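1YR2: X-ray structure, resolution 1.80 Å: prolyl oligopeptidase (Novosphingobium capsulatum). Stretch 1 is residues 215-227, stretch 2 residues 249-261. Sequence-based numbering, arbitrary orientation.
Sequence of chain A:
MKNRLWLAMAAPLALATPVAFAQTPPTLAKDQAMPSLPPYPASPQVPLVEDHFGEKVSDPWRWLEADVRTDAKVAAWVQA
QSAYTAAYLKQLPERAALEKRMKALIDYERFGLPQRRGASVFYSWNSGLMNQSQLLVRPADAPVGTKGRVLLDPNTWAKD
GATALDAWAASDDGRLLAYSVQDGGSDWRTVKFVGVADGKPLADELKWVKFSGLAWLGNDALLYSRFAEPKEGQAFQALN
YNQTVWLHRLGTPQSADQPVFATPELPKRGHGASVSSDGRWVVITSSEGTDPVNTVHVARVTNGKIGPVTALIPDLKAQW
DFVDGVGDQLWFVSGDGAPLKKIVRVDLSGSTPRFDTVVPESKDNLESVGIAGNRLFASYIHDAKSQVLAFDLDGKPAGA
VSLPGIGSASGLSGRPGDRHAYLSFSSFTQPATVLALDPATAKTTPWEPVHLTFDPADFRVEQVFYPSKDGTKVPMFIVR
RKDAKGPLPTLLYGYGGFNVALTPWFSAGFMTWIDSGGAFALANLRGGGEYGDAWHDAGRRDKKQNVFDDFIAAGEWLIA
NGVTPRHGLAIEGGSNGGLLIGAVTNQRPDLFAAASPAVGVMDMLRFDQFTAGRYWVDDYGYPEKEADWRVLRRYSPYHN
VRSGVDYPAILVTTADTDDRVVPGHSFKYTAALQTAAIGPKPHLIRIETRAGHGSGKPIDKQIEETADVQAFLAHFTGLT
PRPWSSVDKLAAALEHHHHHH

Stretch 1, residues 215-227: AWLGNDALLYSRF
Stretch 2, residues 249-261: RLGTPQSADQPVF

Stretch 1 folds back on itself: strand 215-216 pairs with strand 221-226 (Leu 223 N to Ala 215 O, 2.8 Å; Leu 217 N to Ala 221 O, 2.8 Å), and Gly 218 in the connection has phi/psi 64/-142, a positive phi that favours glycine. Stretch 2 meets it through one antiparallel, non-hydrogen-bonded bridge, Ala 221 with Arg 249 (CA-CA 4.5 Å), beside which Leu 250 N donates to Asp 220 O at 3.1 Å and a nearly linear 174°. A type II turn, Arg 249 to Thr 252, then leads away; Gly 251 (86/7) suits it because a CB would jam against the preceding carbonyl. After the 3-10 segment 254-256, strand 258-261 follows.

Of the 407 Å² buried, Leu 250 contributes most. Its CB points toward stretch 1 (chi1 -92°, between wells; chi2 m), and CD2 lies 3.7 Å from Trp 216 CZ3 (chi1 m). A second apolar contact joins Leu 223 CD2 (m, t) to Val 260 CG2 (t) at 3.8 Å.

The polar centre is buried Tyr 224 (p, chi2 -82°). Its OH donates to Asp 257 OD2 (chi1 m) at 2.5 Å, near the ring plane, and accepts from Gln 254 NE2 at 3.1 Å and 161°; extended Gln 254 (t, t) provides the reach.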

# COMPACT_ATOMS: atom_id res chain seq x y z
N ALA A 215 -7.70 13.99 21.71
CA ALA A 215 -7.08 15.31 21.54
C ALA A 215 -7.02 16.02 22.85
O ALA A 215 -8.05 16.34 23.45
CB ALA A 215 -7.85 16.15 20.55
N TRP A 216 -5.80 16.36 23.28
CA TRP A 216 -5.64 17.03 24.56
C TRP A 216 -5.98 18.51 24.42
O TRP A 216 -5.63 19.16 23.43
CB TRP A 216 -4.20 16.88 25.05
CG TRP A 216 -3.88 15.53 25.61
CD1 TRP A 216 -3.42 14.43 24.93
CD2 TRP A 216 -4.04 15.11 26.97
NE1 TRP A 216 -3.24 13.38 25.79
CE2 TRP A 216 -3.63 13.75 27.04
CE3 TRP A 216 -4.44 15.75 28.14
CZ2 TRP A 216 -3.65 13.02 28.22
CZ3 TRP A 216 -4.46 15.05 29.30
CH2 TRP A 216 -4.04 13.69 29.35
N LEU A 217 -6.69 19.03 25.42
CA LEU A 217 -6.94 20.43 25.59
C LEU A 217 -6.04 20.85 26.73
O LEU A 217 -6.37 20.67 27.89
CB LEU A 217 -8.40 20.65 25.90
CG LEU A 217 -8.89 22.07 25.89
CD1 LEU A 217 -9.24 22.51 24.50
CD2 LEU A 217 -10.08 22.21 26.85
N GLY A 218 -4.87 21.32 26.39
CA GLY A 218 -3.79 21.55 27.36
C GLY A 218 -3.30 20.27 28.02
O GLY A 218 -3.16 19.25 27.35
N ASN A 219 -2.99 20.34 29.33
CA ASN A 219 -2.35 19.22 30.03
C ASN A 219 -3.23 18.38 30.91
O ASN A 219 -2.77 17.37 31.42
CB ASN A 219 -1.15 19.75 30.82
CG ASN A 219 -0.21 20.57 29.92
OD1 ASN A 219 0.15 20.13 28.85
ND2 ASN A 219 0.13 21.74 30.34
N ASP A 220 -4.50 18.73 31.06
CA ASP A 220 -5.38 18.06 32.02
C ASP A 220 -6.80 17.92 31.57
O ASP A 220 -7.70 17.82 32.42
CB ASP A 220 -5.38 18.84 33.33
CG ASP A 220 -5.82 20.27 33.14
OD1 ASP A 220 -6.33 20.62 32.05
OD2 ASP A 220 -5.69 21.14 34.03
N ALA A 221 -7.03 17.91 30.24
CA ALA A 221 -8.36 17.63 29.72
C ALA A 221 -8.22 17.06 28.32
O ALA A 221 -7.27 17.41 27.61
CB ALA A 221 -9.24 18.88 29.69
N LEU A 222 -9.18 16.23 27.94
CA LEU A 222 -9.14 15.46 26.70
C LEU A 222 -10.49 15.52 26.01
O LEU A 222 -11.51 15.25 26.63
CB LEU A 222 -8.83 14.00 27.04
CG LEU A 222 -8.54 13.15 25.78
CD1 LEU A 222 -7.11 13.27 25.33
CD2 LEU A 222 -8.89 11.71 25.98
N LEU A 223 -10.48 15.92 24.74
CA LEU A 223 -11.66 15.82 23.87
C LEU A 223 -11.73 14.46 23.18
O LEU A 223 -10.72 13.94 22.70
CB LEU A 223 -11.60 16.88 22.76
CG LEU A 223 -11.74 18.32 23.18
CD1 LEU A 223 -11.21 19.25 22.09
CD2 LEU A 223 -13.17 18.66 23.47
N TYR A 224 -12.94 13.92 23.13
CA TYR A 224 -13.18 12.61 22.56
C TYR A 224 -14.62 12.55 22.04
O TYR A 224 -15.45 13.41 22.33
CB TYR A 224 -12.94 11.52 23.62
CG TYR A 224 -13.94 11.50 24.77
CD1 TYR A 224 -13.83 12.37 25.86
CD2 TYR A 224 -15.00 10.60 24.77
CE1 TYR A 224 -14.76 12.35 26.88
CE2 TYR A 224 -15.96 10.61 25.77
CZ TYR A 224 -15.79 11.45 26.86
OH TYR A 224 -16.71 11.39 27.88
N SER A 225 -14.89 11.54 21.24
CA SER A 225 -16.23 11.32 20.73
C SER A 225 -16.79 10.01 21.27
O SER A 225 -16.05 9.05 21.49
CB SER A 225 -16.21 11.28 19.21
OG SER A 225 -15.67 12.51 18.69
N ARG A 226 -18.09 10.02 21.54
CA ARG A 226 -18.77 8.89 22.13
C ARG A 226 -20.23 8.82 21.63
O ARG A 226 -20.72 9.74 20.99
CB ARG A 226 -18.77 8.97 23.64
CG ARG A 226 -19.50 10.18 24.24
CD ARG A 226 -19.79 10.01 25.75
NE ARG A 226 -20.84 9.02 25.89
CZ ARG A 226 -21.27 8.49 27.04
NH1 ARG A 226 -20.75 8.91 28.19
NH2 ARG A 226 -22.23 7.56 27.02
N PHE A 227 -20.88 7.72 21.98
CA PHE A 227 -22.29 7.46 21.69
C PHE A 227 -23.02 7.18 22.99
O PHE A 227 -22.40 6.92 24.00
CB PHE A 227 -22.46 6.25 20.78
CG PHE A 227 -21.91 6.46 19.40
CD1 PHE A 227 -20.54 6.35 19.14
CD2 PHE A 227 -22.76 6.75 18.35
CE1 PHE A 227 -20.01 6.56 17.84
CE2 PHE A 227 -22.25 6.96 17.09
CZ PHE A 227 -20.84 6.87 16.84
N ARG A 249 -12.32 16.10 32.08
CA ARG A 249 -11.30 16.71 32.96
C ARG A 249 -10.63 15.68 33.86
O ARG A 249 -11.28 14.89 34.51
CB ARG A 249 -11.91 17.87 33.76
CG ARG A 249 -12.20 19.08 32.83
CD ARG A 249 -12.74 20.28 33.58
NE ARG A 249 -13.01 21.42 32.71
CZ ARG A 249 -14.17 21.67 32.14
NH1 ARG A 249 -15.23 20.87 32.33
NH2 ARG A 249 -14.29 22.74 31.39
N LEU A 250 -9.32 15.66 33.86
CA LEU A 250 -8.62 14.55 34.45
C LEU A 250 -8.83 14.63 35.96
O LEU A 250 -8.86 15.72 36.49
CB LEU A 250 -7.13 14.60 34.08
CG LEU A 250 -6.62 13.87 32.84
CD1 LEU A 250 -6.83 12.37 33.02
CD2 LEU A 250 -7.27 14.37 31.53
N GLY A 251 -9.00 13.49 36.62
CA GLY A 251 -9.30 13.43 38.05
C GLY A 251 -10.77 13.53 38.43
O GLY A 251 -11.12 13.68 39.61
N THR A 252 -11.65 13.52 37.45
CA THR A 252 -13.07 13.50 37.72
C THR A 252 -13.67 12.27 37.04
O THR A 252 -13.04 11.68 36.17
CB THR A 252 -13.77 14.77 37.19
OG1 THR A 252 -13.64 14.84 35.77
CG2 THR A 252 -13.06 16.03 37.68
N PRO A 253 -14.85 11.87 37.46
CA PRO A 253 -15.54 10.78 36.80
C PRO A 253 -16.05 11.24 35.43
O PRO A 253 -16.26 12.44 35.17
CB PRO A 253 -16.70 10.44 37.75
CG PRO A 253 -16.84 11.59 38.65
CD PRO A 253 -15.61 12.39 38.60
N GLN A 254 -16.25 10.25 34.57
CA GLN A 254 -16.80 10.54 33.24
C GLN A 254 -18.15 11.22 33.33
O GLN A 254 -18.53 11.99 32.43
CB GLN A 254 -16.88 9.24 32.41
CG GLN A 254 -17.41 9.47 30.97
CD GLN A 254 -17.28 8.26 30.10
OE1 GLN A 254 -17.21 7.11 30.62
NE2 GLN A 254 -17.20 8.46 28.78
N SER A 255 -18.92 10.92 34.39
CA SER A 255 -20.21 11.57 34.55
C SER A 255 -20.12 13.11 34.74
O SER A 255 -21.12 13.80 34.60
CB SER A 255 -21.00 10.94 35.70
OG SER A 255 -20.25 11.03 36.88
N ALA A 256 -18.93 13.63 35.05
CA ALA A 256 -18.75 15.06 35.16
C ALA A 256 -18.39 15.73 33.82
O ALA A 256 -18.28 16.95 33.74
CB ALA A 256 -17.70 15.36 36.20
N ASP A 257 -18.24 14.92 32.77
CA ASP A 257 -17.79 15.45 31.49
C ASP A 257 -18.77 16.46 30.93
O ASP A 257 -19.98 16.40 31.20
CB ASP A 257 -17.56 14.30 30.46
CG ASP A 257 -16.32 13.46 30.77
OD1 ASP A 257 -15.69 13.61 31.88
OD2 ASP A 257 -15.91 12.59 29.97
N GLN A 258 -18.25 17.34 30.10
CA GLN A 258 -18.98 18.47 29.54
C GLN A 258 -19.21 18.21 28.01
O GLN A 258 -18.24 17.97 27.32
CB GLN A 258 -18.06 19.66 29.72
CG GLN A 258 -18.49 21.01 29.10
CD GLN A 258 -17.48 22.10 29.42
OE1 GLN A 258 -17.08 22.22 30.58
NE2 GLN A 258 -17.02 22.86 28.40
N PRO A 259 -20.43 18.29 27.52
CA PRO A 259 -20.73 18.17 26.09
C PRO A 259 -20.15 19.35 25.31
O PRO A 259 -20.21 20.48 25.76
CB PRO A 259 -22.25 18.17 26.03
CG PRO A 259 -22.72 18.65 27.32
CD PRO A 259 -21.65 18.57 28.31
N VAL A 260 -19.54 19.08 24.16
CA VAL A 260 -18.92 20.13 23.34
C VAL A 260 -19.64 20.33 22.03
O VAL A 260 -19.88 21.46 21.62
CB VAL A 260 -17.45 19.79 23.06
CG1 VAL A 260 -16.82 20.83 22.12
CG2 VAL A 260 -16.69 19.79 24.37
N PHE A 261 -19.99 19.22 21.35
CA PHE A 261 -20.63 19.33 20.04
C PHE A 261 -21.48 18.13 19.69
O PHE A 261 -21.08 16.98 19.91
CB PHE A 261 -19.58 19.48 18.94
CG PHE A 261 -20.14 19.94 17.62
CD1 PHE A 261 -20.74 21.19 17.50
CD2 PHE A 261 -20.12 19.11 16.49
CE1 PHE A 261 -21.28 21.60 16.34
CE2 PHE A 261 -20.65 19.55 15.30
CZ PHE A 261 -21.22 20.76 15.22